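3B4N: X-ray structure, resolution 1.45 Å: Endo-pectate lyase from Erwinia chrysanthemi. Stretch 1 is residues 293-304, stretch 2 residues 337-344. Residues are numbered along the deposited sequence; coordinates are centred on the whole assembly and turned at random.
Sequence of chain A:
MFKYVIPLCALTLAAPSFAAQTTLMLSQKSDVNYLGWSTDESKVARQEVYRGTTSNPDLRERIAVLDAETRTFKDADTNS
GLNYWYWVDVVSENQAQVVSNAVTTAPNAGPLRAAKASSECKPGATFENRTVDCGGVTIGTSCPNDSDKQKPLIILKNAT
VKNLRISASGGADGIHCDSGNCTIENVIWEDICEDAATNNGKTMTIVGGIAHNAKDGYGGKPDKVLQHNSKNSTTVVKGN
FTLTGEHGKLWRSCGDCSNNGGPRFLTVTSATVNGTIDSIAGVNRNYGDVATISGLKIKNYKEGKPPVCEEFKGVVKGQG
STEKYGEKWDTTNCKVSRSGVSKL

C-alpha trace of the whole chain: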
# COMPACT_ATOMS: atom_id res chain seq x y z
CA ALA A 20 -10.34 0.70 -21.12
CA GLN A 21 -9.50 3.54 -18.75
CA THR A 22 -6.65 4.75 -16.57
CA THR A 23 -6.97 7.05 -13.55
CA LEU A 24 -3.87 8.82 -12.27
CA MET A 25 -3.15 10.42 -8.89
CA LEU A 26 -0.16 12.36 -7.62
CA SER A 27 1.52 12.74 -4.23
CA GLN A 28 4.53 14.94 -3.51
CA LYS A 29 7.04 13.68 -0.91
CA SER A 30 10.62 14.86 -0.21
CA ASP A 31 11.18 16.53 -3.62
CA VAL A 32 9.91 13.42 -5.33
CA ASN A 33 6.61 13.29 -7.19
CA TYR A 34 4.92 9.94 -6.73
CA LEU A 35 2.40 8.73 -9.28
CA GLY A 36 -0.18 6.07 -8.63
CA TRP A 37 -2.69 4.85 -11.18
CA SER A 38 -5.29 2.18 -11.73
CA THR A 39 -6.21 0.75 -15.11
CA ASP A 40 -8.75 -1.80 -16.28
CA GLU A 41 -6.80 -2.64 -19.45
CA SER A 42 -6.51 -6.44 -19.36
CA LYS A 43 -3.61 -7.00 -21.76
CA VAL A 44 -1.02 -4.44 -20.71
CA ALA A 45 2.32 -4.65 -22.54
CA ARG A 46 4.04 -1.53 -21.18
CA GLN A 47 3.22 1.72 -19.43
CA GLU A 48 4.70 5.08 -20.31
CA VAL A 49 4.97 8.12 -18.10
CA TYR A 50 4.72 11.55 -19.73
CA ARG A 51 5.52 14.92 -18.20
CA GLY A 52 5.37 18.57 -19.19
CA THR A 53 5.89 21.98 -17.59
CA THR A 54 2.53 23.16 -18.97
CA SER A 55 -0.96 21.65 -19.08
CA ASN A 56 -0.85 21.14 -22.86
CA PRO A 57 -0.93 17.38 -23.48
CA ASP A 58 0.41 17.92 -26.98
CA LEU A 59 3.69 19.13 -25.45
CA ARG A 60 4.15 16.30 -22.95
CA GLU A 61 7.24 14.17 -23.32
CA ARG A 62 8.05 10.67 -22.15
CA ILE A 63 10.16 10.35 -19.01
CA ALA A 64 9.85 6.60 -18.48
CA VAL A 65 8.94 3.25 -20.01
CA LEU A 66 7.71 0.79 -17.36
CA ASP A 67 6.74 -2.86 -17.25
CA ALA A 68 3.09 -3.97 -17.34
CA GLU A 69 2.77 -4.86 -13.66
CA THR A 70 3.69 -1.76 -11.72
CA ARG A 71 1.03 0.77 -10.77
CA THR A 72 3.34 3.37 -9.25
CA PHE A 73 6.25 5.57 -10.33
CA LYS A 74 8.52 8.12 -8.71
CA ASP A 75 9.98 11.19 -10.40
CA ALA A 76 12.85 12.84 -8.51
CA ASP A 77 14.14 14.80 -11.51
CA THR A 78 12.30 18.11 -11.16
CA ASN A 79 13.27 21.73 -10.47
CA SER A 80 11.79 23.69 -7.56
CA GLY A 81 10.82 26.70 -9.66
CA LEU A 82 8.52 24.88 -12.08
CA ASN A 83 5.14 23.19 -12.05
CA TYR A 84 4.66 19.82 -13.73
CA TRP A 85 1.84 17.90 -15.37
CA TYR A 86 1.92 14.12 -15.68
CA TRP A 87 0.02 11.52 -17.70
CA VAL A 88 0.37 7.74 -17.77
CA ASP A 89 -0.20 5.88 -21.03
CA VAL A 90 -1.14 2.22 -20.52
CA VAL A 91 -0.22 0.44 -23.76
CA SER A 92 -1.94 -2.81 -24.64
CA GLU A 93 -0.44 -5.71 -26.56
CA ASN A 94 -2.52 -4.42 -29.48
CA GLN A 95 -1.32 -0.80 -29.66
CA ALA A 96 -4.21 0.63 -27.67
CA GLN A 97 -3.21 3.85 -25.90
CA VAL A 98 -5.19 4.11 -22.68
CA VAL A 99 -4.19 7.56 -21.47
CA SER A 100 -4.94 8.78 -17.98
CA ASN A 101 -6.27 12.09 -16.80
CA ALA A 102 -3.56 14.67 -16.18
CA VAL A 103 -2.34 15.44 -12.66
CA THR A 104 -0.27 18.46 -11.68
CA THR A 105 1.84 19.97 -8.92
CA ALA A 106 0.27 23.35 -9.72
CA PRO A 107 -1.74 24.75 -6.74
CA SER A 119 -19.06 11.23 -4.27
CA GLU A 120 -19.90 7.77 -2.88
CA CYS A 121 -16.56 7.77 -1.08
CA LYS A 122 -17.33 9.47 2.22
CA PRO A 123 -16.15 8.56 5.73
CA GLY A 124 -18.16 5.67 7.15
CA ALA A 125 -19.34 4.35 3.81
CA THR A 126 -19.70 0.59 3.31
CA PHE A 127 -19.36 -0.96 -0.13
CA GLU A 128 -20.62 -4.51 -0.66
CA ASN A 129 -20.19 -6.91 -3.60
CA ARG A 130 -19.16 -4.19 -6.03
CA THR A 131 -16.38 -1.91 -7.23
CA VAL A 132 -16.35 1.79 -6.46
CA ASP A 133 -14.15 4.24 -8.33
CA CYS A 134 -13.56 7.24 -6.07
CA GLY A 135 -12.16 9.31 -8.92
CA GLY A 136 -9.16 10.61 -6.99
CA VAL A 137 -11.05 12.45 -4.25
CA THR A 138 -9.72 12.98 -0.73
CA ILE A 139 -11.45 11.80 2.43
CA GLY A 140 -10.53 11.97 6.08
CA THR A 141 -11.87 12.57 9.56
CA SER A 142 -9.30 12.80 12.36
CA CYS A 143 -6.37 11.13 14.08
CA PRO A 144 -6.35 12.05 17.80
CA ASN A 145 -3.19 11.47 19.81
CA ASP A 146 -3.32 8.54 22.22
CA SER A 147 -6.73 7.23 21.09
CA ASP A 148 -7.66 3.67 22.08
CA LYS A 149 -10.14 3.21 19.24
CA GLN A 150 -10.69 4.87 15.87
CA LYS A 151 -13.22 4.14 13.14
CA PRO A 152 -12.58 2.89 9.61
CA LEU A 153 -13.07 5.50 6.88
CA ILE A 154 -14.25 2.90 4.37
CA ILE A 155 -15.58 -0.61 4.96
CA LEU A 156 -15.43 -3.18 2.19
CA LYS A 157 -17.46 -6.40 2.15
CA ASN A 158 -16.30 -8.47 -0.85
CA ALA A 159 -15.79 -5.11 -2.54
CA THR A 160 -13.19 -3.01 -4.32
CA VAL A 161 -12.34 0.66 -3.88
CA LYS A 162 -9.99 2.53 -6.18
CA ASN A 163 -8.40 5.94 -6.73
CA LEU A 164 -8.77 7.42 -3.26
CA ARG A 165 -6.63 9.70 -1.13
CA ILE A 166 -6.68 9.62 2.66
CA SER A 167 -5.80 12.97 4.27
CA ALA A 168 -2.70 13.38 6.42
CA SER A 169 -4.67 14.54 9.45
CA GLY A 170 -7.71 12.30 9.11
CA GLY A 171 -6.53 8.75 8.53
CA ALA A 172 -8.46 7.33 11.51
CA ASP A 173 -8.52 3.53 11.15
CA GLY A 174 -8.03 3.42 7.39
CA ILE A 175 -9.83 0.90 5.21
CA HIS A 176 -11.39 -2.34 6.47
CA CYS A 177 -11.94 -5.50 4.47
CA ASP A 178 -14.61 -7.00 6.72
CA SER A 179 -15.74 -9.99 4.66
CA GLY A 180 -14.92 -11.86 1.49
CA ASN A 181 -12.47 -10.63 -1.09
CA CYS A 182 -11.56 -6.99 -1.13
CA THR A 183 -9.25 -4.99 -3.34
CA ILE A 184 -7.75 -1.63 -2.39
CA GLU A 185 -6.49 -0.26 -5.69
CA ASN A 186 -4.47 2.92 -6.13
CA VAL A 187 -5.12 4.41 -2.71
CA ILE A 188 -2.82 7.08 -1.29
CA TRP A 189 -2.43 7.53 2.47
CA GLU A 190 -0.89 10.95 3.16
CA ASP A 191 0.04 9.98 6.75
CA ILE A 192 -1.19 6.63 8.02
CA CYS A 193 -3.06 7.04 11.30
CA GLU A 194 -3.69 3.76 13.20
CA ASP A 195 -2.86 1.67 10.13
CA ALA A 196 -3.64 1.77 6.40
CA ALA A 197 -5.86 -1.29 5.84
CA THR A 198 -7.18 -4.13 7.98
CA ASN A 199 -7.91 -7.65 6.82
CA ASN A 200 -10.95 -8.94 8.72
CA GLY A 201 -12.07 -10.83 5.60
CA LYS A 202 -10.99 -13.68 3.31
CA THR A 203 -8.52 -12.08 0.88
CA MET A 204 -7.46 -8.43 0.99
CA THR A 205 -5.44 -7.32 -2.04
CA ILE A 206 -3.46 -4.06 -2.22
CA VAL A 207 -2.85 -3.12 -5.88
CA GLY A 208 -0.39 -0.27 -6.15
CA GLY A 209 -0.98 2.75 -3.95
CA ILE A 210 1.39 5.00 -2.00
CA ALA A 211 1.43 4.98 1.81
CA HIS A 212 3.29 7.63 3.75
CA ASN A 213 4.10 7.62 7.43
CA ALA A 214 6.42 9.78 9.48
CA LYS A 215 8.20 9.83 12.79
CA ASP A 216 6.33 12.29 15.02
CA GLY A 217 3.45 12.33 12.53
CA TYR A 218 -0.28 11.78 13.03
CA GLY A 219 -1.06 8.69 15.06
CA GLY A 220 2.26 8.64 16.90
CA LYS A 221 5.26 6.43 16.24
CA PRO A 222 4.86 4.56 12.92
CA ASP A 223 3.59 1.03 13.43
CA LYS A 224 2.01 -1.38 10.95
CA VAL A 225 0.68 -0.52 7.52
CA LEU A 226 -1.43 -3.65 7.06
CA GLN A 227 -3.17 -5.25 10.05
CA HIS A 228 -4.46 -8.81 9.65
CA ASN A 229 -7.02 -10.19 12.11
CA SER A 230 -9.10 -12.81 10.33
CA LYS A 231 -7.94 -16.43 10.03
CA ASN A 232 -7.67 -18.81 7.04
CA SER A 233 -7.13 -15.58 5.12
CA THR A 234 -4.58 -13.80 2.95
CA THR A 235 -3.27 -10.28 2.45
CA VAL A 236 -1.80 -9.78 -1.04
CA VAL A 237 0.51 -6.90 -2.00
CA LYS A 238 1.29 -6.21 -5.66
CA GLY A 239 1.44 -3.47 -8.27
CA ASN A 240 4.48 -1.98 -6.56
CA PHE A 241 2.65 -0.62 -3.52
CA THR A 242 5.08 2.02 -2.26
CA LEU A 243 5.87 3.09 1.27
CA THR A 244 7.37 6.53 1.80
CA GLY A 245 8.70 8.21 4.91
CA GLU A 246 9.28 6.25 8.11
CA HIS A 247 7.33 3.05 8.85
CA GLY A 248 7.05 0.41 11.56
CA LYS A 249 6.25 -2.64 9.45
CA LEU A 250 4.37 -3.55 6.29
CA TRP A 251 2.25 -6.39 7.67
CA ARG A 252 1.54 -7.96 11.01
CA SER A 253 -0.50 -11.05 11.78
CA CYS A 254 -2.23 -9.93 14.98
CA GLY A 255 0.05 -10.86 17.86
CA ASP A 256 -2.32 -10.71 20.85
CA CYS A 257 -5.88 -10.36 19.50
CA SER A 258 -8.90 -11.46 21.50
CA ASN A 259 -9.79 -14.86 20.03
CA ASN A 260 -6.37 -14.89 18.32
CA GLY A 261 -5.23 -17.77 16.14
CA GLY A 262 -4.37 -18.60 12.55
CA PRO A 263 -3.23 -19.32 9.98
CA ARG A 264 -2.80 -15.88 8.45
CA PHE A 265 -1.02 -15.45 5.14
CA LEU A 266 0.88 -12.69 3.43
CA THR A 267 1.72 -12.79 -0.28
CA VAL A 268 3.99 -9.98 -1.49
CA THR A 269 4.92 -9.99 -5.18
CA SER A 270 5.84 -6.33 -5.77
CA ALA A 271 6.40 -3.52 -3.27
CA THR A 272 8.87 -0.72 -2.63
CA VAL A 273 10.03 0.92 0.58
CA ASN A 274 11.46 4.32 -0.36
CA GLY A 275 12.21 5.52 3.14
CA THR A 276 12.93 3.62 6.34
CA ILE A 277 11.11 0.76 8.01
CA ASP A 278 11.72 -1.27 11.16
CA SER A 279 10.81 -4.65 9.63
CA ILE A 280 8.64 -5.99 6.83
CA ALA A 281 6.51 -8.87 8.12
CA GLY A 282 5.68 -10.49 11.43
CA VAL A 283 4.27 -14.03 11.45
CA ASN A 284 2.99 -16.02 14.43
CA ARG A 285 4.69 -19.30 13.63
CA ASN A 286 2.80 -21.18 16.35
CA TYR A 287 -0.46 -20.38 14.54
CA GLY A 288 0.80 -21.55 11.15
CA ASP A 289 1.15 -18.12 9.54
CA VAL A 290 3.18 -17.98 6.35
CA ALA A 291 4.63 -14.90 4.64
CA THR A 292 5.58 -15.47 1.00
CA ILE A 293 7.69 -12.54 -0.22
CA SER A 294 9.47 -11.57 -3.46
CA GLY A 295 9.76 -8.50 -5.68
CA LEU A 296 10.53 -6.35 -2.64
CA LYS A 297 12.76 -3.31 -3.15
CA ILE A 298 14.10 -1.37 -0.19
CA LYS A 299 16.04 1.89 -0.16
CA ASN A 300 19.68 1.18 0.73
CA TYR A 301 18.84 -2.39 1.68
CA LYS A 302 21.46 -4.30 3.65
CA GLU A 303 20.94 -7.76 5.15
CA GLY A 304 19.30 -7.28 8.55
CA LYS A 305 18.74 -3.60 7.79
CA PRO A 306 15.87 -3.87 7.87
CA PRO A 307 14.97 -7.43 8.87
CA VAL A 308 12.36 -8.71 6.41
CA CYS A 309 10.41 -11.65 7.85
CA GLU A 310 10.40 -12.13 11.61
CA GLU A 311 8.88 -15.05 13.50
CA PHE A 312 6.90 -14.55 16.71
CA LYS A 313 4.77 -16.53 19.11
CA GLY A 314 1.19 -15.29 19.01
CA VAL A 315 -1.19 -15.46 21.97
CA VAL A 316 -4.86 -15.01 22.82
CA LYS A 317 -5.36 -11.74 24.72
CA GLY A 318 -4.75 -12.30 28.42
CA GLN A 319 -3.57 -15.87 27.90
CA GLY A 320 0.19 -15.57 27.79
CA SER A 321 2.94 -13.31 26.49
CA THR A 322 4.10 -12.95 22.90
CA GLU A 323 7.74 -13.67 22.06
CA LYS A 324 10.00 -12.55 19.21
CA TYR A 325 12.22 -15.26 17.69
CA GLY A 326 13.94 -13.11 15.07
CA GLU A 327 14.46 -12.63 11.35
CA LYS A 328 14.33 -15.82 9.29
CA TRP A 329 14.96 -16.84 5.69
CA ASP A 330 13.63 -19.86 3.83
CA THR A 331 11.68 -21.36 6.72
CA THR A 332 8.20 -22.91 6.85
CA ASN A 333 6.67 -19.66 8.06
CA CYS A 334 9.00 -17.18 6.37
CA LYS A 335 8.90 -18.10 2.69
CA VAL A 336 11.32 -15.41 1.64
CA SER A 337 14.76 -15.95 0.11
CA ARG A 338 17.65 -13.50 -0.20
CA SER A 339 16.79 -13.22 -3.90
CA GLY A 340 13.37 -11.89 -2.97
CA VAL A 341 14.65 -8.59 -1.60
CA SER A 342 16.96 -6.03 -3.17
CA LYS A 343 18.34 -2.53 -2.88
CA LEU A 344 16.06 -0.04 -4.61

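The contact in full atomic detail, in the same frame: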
# COMPACT_ATOMS: atom_id res chain seq x y z
N ILE A 293 7.21 -13.83 0.27
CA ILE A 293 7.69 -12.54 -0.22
C ILE A 293 8.75 -12.57 -1.33
O ILE A 293 9.74 -13.29 -1.24
CB ILE A 293 8.32 -11.74 0.95
CG1 ILE A 293 7.29 -11.55 2.06
CG2 ILE A 293 8.85 -10.40 0.48
CD1 ILE A 293 7.87 -10.97 3.33
N SER A 294 8.53 -11.74 -2.35
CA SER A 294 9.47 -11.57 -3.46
C SER A 294 9.11 -10.25 -4.15
O SER A 294 8.04 -9.69 -3.90
CB SER A 294 9.38 -12.74 -4.45
OG SER A 294 8.10 -12.84 -5.06
N GLY A 295 10.01 -9.76 -4.99
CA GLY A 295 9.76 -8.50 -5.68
C GLY A 295 9.78 -7.30 -4.75
O GLY A 295 9.18 -6.27 -5.07
N LEU A 296 10.46 -7.43 -3.62
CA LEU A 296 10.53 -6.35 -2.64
C LEU A 296 11.80 -5.53 -2.80
O LEU A 296 12.90 -6.06 -2.78
CB LEU A 296 10.48 -6.94 -1.22
CG LEU A 296 10.59 -5.96 -0.05
CD1 LEU A 296 9.42 -4.99 -0.03
CD2 LEU A 296 10.62 -6.77 1.24
N LYS A 297 11.63 -4.22 -2.98
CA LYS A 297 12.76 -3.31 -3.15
C LYS A 297 12.80 -2.37 -1.96
O LYS A 297 11.78 -1.80 -1.57
CB LYS A 297 12.61 -2.52 -4.45
CG LYS A 297 12.60 -3.41 -5.69
CD LYS A 297 12.42 -2.60 -6.96
CE LYS A 297 12.38 -3.51 -8.18
NZ LYS A 297 12.13 -2.75 -9.44
N ILE A 298 13.97 -2.22 -1.36
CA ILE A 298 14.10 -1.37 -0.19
C ILE A 298 15.27 -0.40 -0.33
O ILE A 298 16.38 -0.80 -0.67
CB ILE A 298 14.28 -2.23 1.08
CG1 ILE A 298 13.04 -3.11 1.29
CG2 ILE A 298 14.50 -1.32 2.29
CD1 ILE A 298 13.18 -4.15 2.40
N LYS A 299 15.00 0.87 -0.07
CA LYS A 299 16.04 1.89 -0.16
C LYS A 299 17.25 1.51 0.70
O LYS A 299 17.11 1.21 1.88
CB LYS A 299 15.47 3.24 0.30
CG LYS A 299 16.49 4.36 0.41
CD LYS A 299 15.83 5.62 0.92
CE LYS A 299 16.85 6.72 1.17
NZ LYS A 299 16.21 7.92 1.78
N ASN A 300 18.42 1.52 0.07
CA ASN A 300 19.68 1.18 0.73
C ASN A 300 19.64 -0.11 1.53
O ASN A 300 20.26 -0.21 2.60
CB ASN A 300 20.14 2.34 1.62
CG ASN A 300 20.47 3.59 0.82
OD1 ASN A 300 21.17 3.52 -0.19
ND2 ASN A 300 19.99 4.74 1.28
N TYR A 301 18.95 -1.10 1.00
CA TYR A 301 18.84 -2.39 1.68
C TYR A 301 20.17 -3.05 1.97
O TYR A 301 21.05 -3.11 1.12
CB TYR A 301 18.01 -3.36 0.84
CG TYR A 301 17.90 -4.72 1.49
CD1 TYR A 301 17.16 -4.88 2.67
CD2 TYR A 301 18.58 -5.82 0.99
CE1 TYR A 301 17.11 -6.10 3.32
CE2 TYR A 301 18.54 -7.05 1.63
CZ TYR A 301 17.80 -7.18 2.80
OH TYR A 301 17.79 -8.39 3.45
N LYS A 302 20.29 -3.57 3.19
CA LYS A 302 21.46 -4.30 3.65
C LYS A 302 20.86 -5.46 4.45
O LYS A 302 19.82 -5.29 5.09
CB LYS A 302 22.33 -3.43 4.57
CG LYS A 302 23.04 -2.29 3.86
CD LYS A 302 24.16 -2.79 2.96
CE LYS A 302 25.25 -3.48 3.78
NZ LYS A 302 26.36 -3.98 2.92
N GLU A 303 21.48 -6.63 4.41
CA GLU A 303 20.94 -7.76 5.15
C GLU A 303 20.77 -7.38 6.62
O GLU A 303 21.70 -6.89 7.25
CB GLU A 303 21.85 -8.98 5.02
CG GLU A 303 21.22 -10.27 5.52
CD GLU A 303 22.17 -11.45 5.43
OE1 GLU A 303 23.20 -11.44 6.14
OE2 GLU A 303 21.89 -12.38 4.64
N GLY A 304 19.57 -7.60 7.15
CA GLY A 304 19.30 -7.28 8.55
C GLY A 304 18.97 -5.82 8.78
O GLY A 304 18.68 -5.40 9.91
N SER A 337 13.36 -15.61 0.35
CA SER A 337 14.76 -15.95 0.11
C SER A 337 15.52 -14.65 -0.11
O SER A 337 14.92 -13.61 -0.38
CB SER A 337 14.88 -16.82 -1.15
OG SER A 337 14.09 -18.00 -1.07
N ARG A 338 16.85 -14.69 0.01
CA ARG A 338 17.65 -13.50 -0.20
C ARG A 338 17.39 -12.86 -1.56
O ARG A 338 17.48 -11.65 -1.71
CB ARG A 338 19.15 -13.83 -0.09
CG ARG A 338 19.78 -13.48 1.24
CD ARG A 338 19.57 -14.57 2.26
NE ARG A 338 20.38 -14.36 3.45
CZ ARG A 338 20.57 -15.27 4.40
NH1 ARG A 338 21.32 -15.00 5.45
NH2 ARG A 338 20.01 -16.47 4.28
N SER A 339 17.06 -13.69 -2.54
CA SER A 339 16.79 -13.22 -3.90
C SER A 339 15.47 -12.48 -4.00
O SER A 339 15.16 -11.87 -5.03
CB SER A 339 16.78 -14.41 -4.87
OG SER A 339 15.70 -15.28 -4.59
N GLY A 340 14.67 -12.55 -2.94
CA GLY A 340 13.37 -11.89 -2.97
C GLY A 340 13.39 -10.43 -2.56
O GLY A 340 12.39 -9.74 -2.71
N VAL A 341 14.52 -9.97 -2.05
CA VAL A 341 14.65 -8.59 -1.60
C VAL A 341 15.91 -7.97 -2.18
O VAL A 341 16.95 -8.63 -2.27
CB VAL A 341 14.74 -8.52 -0.06
CG1 VAL A 341 14.67 -7.07 0.41
CG2 VAL A 341 13.63 -9.35 0.56
N SER A 342 15.81 -6.71 -2.59
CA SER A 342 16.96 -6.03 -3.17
C SER A 342 16.98 -4.55 -2.88
O SER A 342 15.97 -3.96 -2.47
CB SER A 342 16.99 -6.25 -4.69
OG SER A 342 15.88 -5.63 -5.32
N LYS A 343 18.14 -3.95 -3.08
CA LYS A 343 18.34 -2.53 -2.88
C LYS A 343 17.61 -1.80 -4.00
O LYS A 343 17.75 -2.15 -5.17
CB LYS A 343 19.84 -2.21 -2.93
CG LYS A 343 20.18 -0.75 -2.74
CD LYS A 343 21.69 -0.55 -2.88
CE LYS A 343 22.06 0.92 -2.76
NZ LYS A 343 23.52 1.14 -2.95
N LEU A 344 16.82 -0.80 -3.63
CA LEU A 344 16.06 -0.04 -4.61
C LEU A 344 17.03 0.74 -5.50
O LEU A 344 18.11 1.11 -5.00
CB LEU A 344 15.12 0.93 -3.89
CG LEU A 344 14.36 1.95 -4.74
CD1 LEU A 344 13.47 1.23 -5.74
CD2 LEU A 344 13.54 2.84 -3.82
OXT LEU A 344 16.70 0.96 -6.68
O HOH W 1 11.77 -14.95 -1.98
O HOH W 2 12.49 -10.44 -6.11
O HOH W 3 13.63 -7.38 -5.11
O HOH W 4 18.63 2.27 -2.56

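The C-terminal residues of the chain pair with residues 296-298 as a short parallel beta ladder, backed by an apolar cluster around Val341 and with a salt bridge outside the ladder. Four backbone hydrogen bonds make the ladder. Leu296 N donates to Gly340 O (3.1 Å), and Ser342 N donates to Leu296 O (3.0 Å). Ile298 N then donates to Ser342 O (2.9 Å), and Leu344 N to Ile298 O (3.0 Å). Leu296 and Ile298 thus use both N and O, as expected for parallel strands.

Gly340 fits tightly where the ladder begins. A CB there would clash with Ile293 O. Water 1 links Ile293 O (2.7 Å) to Ser337 N (2.9 Å) nearby.

Val341 shares a sheet face with Leu296; Val341 CG2 lies 4.0 Å from Leu296 CD2. Val341 CG1 is 3.8 Å from Ile298 CD1 and sits over the face of the Tyr301 ring, 3.8 Å from the centroid, a CH-pi contact. Lys297 and Ser342 occupy the other face, where water 3 joins Leu296 O (2.8 Å) to Ser342 OG (2.9 Å).

Outside the ladder, Glu303 OE2 accepts hydrogen bonds from Arg338 NE and NH1, both at 2.8 Å. Opposite charges make this a salt bridge, with the carboxylate oxygen at the guanidinium edge.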